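Local structure of molinate hydrolase (Gulosibacter molinativorax, 4UB9) at residues Ala129-Leu134 with Leu479-Leu484. The protein hydrolyses the thiocarbamate herbicide molinate, as a zinc-binding enzyme of the amidohydrolase family. Numbering follows the deposited sequence.
Sequences AAQIAL and LPLSPL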
ATOM      1  N   ALA A 129      -7.503  -4.817 -32.627  1.00 36.65           N
ATOM      2  CA  ALA A 129      -7.232  -6.119 -31.999  1.00 32.83           C
ATOM      3  C   ALA A 129      -7.818  -7.270 -32.831  1.00 33.14           C
ATOM      4  O   ALA A 129      -7.207  -8.336 -32.964  1.00 27.09           O
ATOM      5  CB  ALA A 129      -7.782  -6.167 -30.600  1.00 33.70           C
ATOM      6  N   ALA A 130      -8.994  -7.030 -33.405  1.00 31.11           N
ATOM      7  CA  ALA A 130      -9.616  -8.015 -34.297  1.00 35.61           C
ATOM      8  C   ALA A 130      -8.763  -8.249 -35.561  1.00 37.51           C
ATOM      9  O   ALA A 130      -8.689  -9.349 -36.099  1.00 35.08           O
ATOM     10  CB  ALA A 130     -10.996  -7.557 -34.691  1.00 32.24           C
ATOM     11  N   GLN A 131      -8.126  -7.185 -36.029  1.00 37.95           N
ATOM     12  CA  GLN A 131      -7.233  -7.264 -37.203  1.00 36.33           C
ATOM     13  C   GLN A 131      -5.978  -8.027 -36.871  1.00 34.77           C
ATOM     14  O   GLN A 131      -5.463  -8.766 -37.695  1.00 33.08           O
ATOM     15  CB  GLN A 131      -6.885  -5.879 -37.717  1.00 36.22           C
ATOM     16  CG  GLN A 131      -8.077  -5.217 -38.360  1.00 38.63           C
ATOM     17  CD  GLN A 131      -7.851  -3.735 -38.626  1.00 37.21           C
ATOM     18  OE1 GLN A 131      -6.741  -3.245 -38.629  1.00 40.46           O
ATOM     19  NE2 GLN A 131      -8.923  -3.043 -38.837  1.00 37.10           N
ATOM     20  N   ILE A 132      -5.488  -7.847 -35.658  1.00 31.95           N
ATOM     21  CA  ILE A 132      -4.336  -8.597 -35.216  1.00 33.71           C
ATOM     22  C   ILE A 132      -4.641 -10.090 -35.072  1.00 35.79           C
ATOM     23  O   ILE A 132      -3.802 -10.929 -35.332  1.00 37.09           O
ATOM     24  CB  ILE A 132      -3.800  -8.030 -33.914  1.00 38.42           C
ATOM     25  CG1 ILE A 132      -3.134  -6.693 -34.224  1.00 39.55           C
ATOM     26  CG2 ILE A 132      -2.794  -8.977 -33.264  1.00 37.72           C
ATOM     27  CD1 ILE A 132      -2.626  -5.964 -33.009  1.00 42.79           C
ATOM     28  N   ALA A 133      -5.864 -10.421 -34.696  1.00 35.06           N
ATOM     29  CA  ALA A 133      -6.263 -11.822 -34.654  1.00 34.68           C
ATOM     30  C   ALA A 133      -6.280 -12.380 -36.078  1.00 32.75           C
ATOM     31  O   ALA A 133      -5.733 -13.446 -36.338  1.00 32.08           O
ATOM     32  CB  ALA A 133      -7.617 -11.978 -34.006  1.00 31.95           C
ATOM     33  N   LEU A 134      -6.886 -11.604 -36.972  1.00 31.71           N
ATOM     34  CA  LEU A 134      -6.981 -11.937 -38.392  1.00 34.93           C
ATOM     35  C   LEU A 134      -5.597 -12.152 -39.036  1.00 39.79           C
ATOM     36  O   LEU A 134      -5.372 -13.115 -39.792  1.00 37.55           O
ATOM     37  CB  LEU A 134      -7.728 -10.869 -39.139  1.00 33.44           C
ATOM     38  CG  LEU A 134      -8.076 -11.173 -40.597  1.00 37.80           C
ATOM     39  CD1 LEU A 134      -8.809 -12.487 -40.756  1.00 40.04           C
ATOM     40  CD2 LEU A 134      -8.911 -10.047 -41.198  1.00 38.38           C
ATOM     41  N   LEU A 479      -1.623  -5.748 -41.671  1.00 48.89           N
ATOM     42  CA  LEU A 479      -2.563  -5.508 -40.557  1.00 43.96           C
ATOM     43  C   LEU A 479      -1.794  -5.252 -39.310  1.00 39.17           C
ATOM     44  O   LEU A 479      -0.766  -5.860 -39.099  1.00 41.06           O
ATOM     45  CB  LEU A 479      -3.460  -6.700 -40.306  1.00 44.05           C
ATOM     46  CG  LEU A 479      -4.437  -7.056 -41.411  1.00 43.09           C
ATOM     47  CD1 LEU A 479      -5.108  -8.378 -41.071  1.00 44.44           C
ATOM     48  CD2 LEU A 479      -5.478  -5.976 -41.619  1.00 41.00           C
ATOM     49  N   PRO A 480      -2.293  -4.379 -38.453  1.00 39.47           N
ATOM     50  CA  PRO A 480      -3.563  -3.669 -38.569  1.00 41.27           C
ATOM     51  C   PRO A 480      -3.424  -2.483 -39.471  1.00 40.02           C
ATOM     52  O   PRO A 480      -2.338  -1.939 -39.614  1.00 42.35           O
ATOM     53  CB  PRO A 480      -3.844  -3.206 -37.118  1.00 40.26           C
ATOM     54  CG  PRO A 480      -2.479  -3.012 -36.549  1.00 40.37           C
ATOM     55  CD  PRO A 480      -1.615  -4.077 -37.174  1.00 39.73           C
ATOM     56  N   LEU A 481      -4.540  -2.061 -40.028  1.00 37.31           N
ATOM     57  CA  LEU A 481      -4.547  -0.989 -41.020  1.00 38.46           C
ATOM     58  C   LEU A 481      -4.105   0.339 -40.461  1.00 43.90           C
ATOM     59  O   LEU A 481      -3.381   1.051 -41.118  1.00 52.43           O
ATOM     60  CB  LEU A 481      -5.940  -0.824 -41.624  1.00 39.14           C
ATOM     61  CG  LEU A 481      -6.424  -2.046 -42.458  1.00 42.53           C
ATOM     62  CD1 LEU A 481      -7.815  -1.751 -43.018  1.00 41.70           C
ATOM     63  CD2 LEU A 481      -5.452  -2.430 -43.571  1.00 37.82           C
ATOM     64  N   SER A 482      -4.552   0.703 -39.261  1.00 44.19           N
ATOM     65  CA  SER A 482      -4.111   1.960 -38.635  1.00 40.52           C
ATOM     66  C   SER A 482      -3.654   1.714 -37.233  1.00 41.35           C
ATOM     67  O   SER A 482      -4.437   1.783 -36.290  1.00 35.63           O
ATOM     68  CB  SER A 482      -5.215   2.991 -38.603  1.00 44.28           C
ATOM     69  OG  SER A 482      -5.824   3.081 -39.869  1.00 54.42           O
ATOM     70  N   PRO A 483      -2.368   1.444 -37.079  1.00 37.43           N
ATOM     71  CA  PRO A 483      -1.914   1.202 -35.738  1.00 40.08           C
ATOM     72  C   PRO A 483      -2.371   2.282 -34.788  1.00 40.26           C
ATOM     73  O   PRO A 483      -2.250   3.469 -35.081  1.00 41.98           O
ATOM     74  CB  PRO A 483      -0.381   1.181 -35.877  1.00 40.92           C
ATOM     75  CG  PRO A 483      -0.151   0.701 -37.293  1.00 36.47           C
ATOM     76  CD  PRO A 483      -1.286   1.315 -38.072  1.00 38.06           C
ATOM     77  N   LEU A 484      -2.898   1.833 -33.659  1.00 37.04           N
ATOM     78  CA  LEU A 484      -3.426   2.725 -32.646  1.00 37.49           C
ATOM     79  C   LEU A 484      -2.732   2.382 -31.339  1.00 39.22           C
ATOM     80  O   LEU A 484      -1.807   3.092 -30.925  1.00 37.55           O
ATOM     81  CB  LEU A 484      -4.942   2.600 -32.570  1.00 38.61           C
ATOM     82  CG  LEU A 484      -5.655   3.544 -31.615  1.00 39.74           C
ATOM     83  CD1 LEU A 484      -5.310   5.007 -31.877  1.00 38.50           C
ATOM     84  CD2 LEU A 484      -7.152   3.333 -31.735  1.00 41.60           C
TER
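Q131 and L481 form the one hydrogen bond between 129-134 and 479-484. The backbone N of L481 gives its hydrogen to OE1 of Q131 at 2.9 Å, with an N-H...O angle of 158°. The donor sits 28° off the plane of the amide carbonyl. CG of Q131 is anti to its own carbonyl carbon (chi1 -70°) and the chain is extended beyond it, which carries the amide out to the loop. NE2 of the same amide hydrogen-bonds to the backbone O of E164, so both ends of the group are held. The same helix adds two more hydrogen bonds to the loop: NH2 of R135 with the backbone O of L479, and OE2 of E128 with the backbone N of L484.

The remaining contacts are van der Waals. P480 follows a cis peptide bond and lies alongside Q131, its CB 3.3 Å from OE1. At another corner of the ring, CD meets CG1 of I132 at 4.2 Å. The L479 side chain crosses that of L134 at a slant; its CD1 lies 3.4 Å from the backbone O of Q131 and 4.1 Å from CB of L134.

This is structural packing away from the zinc site. A buried glutamine amide joins two backbone segments, and L479 and P480 pack against its CB. Its two bonds probably fix which way the amide is flipped.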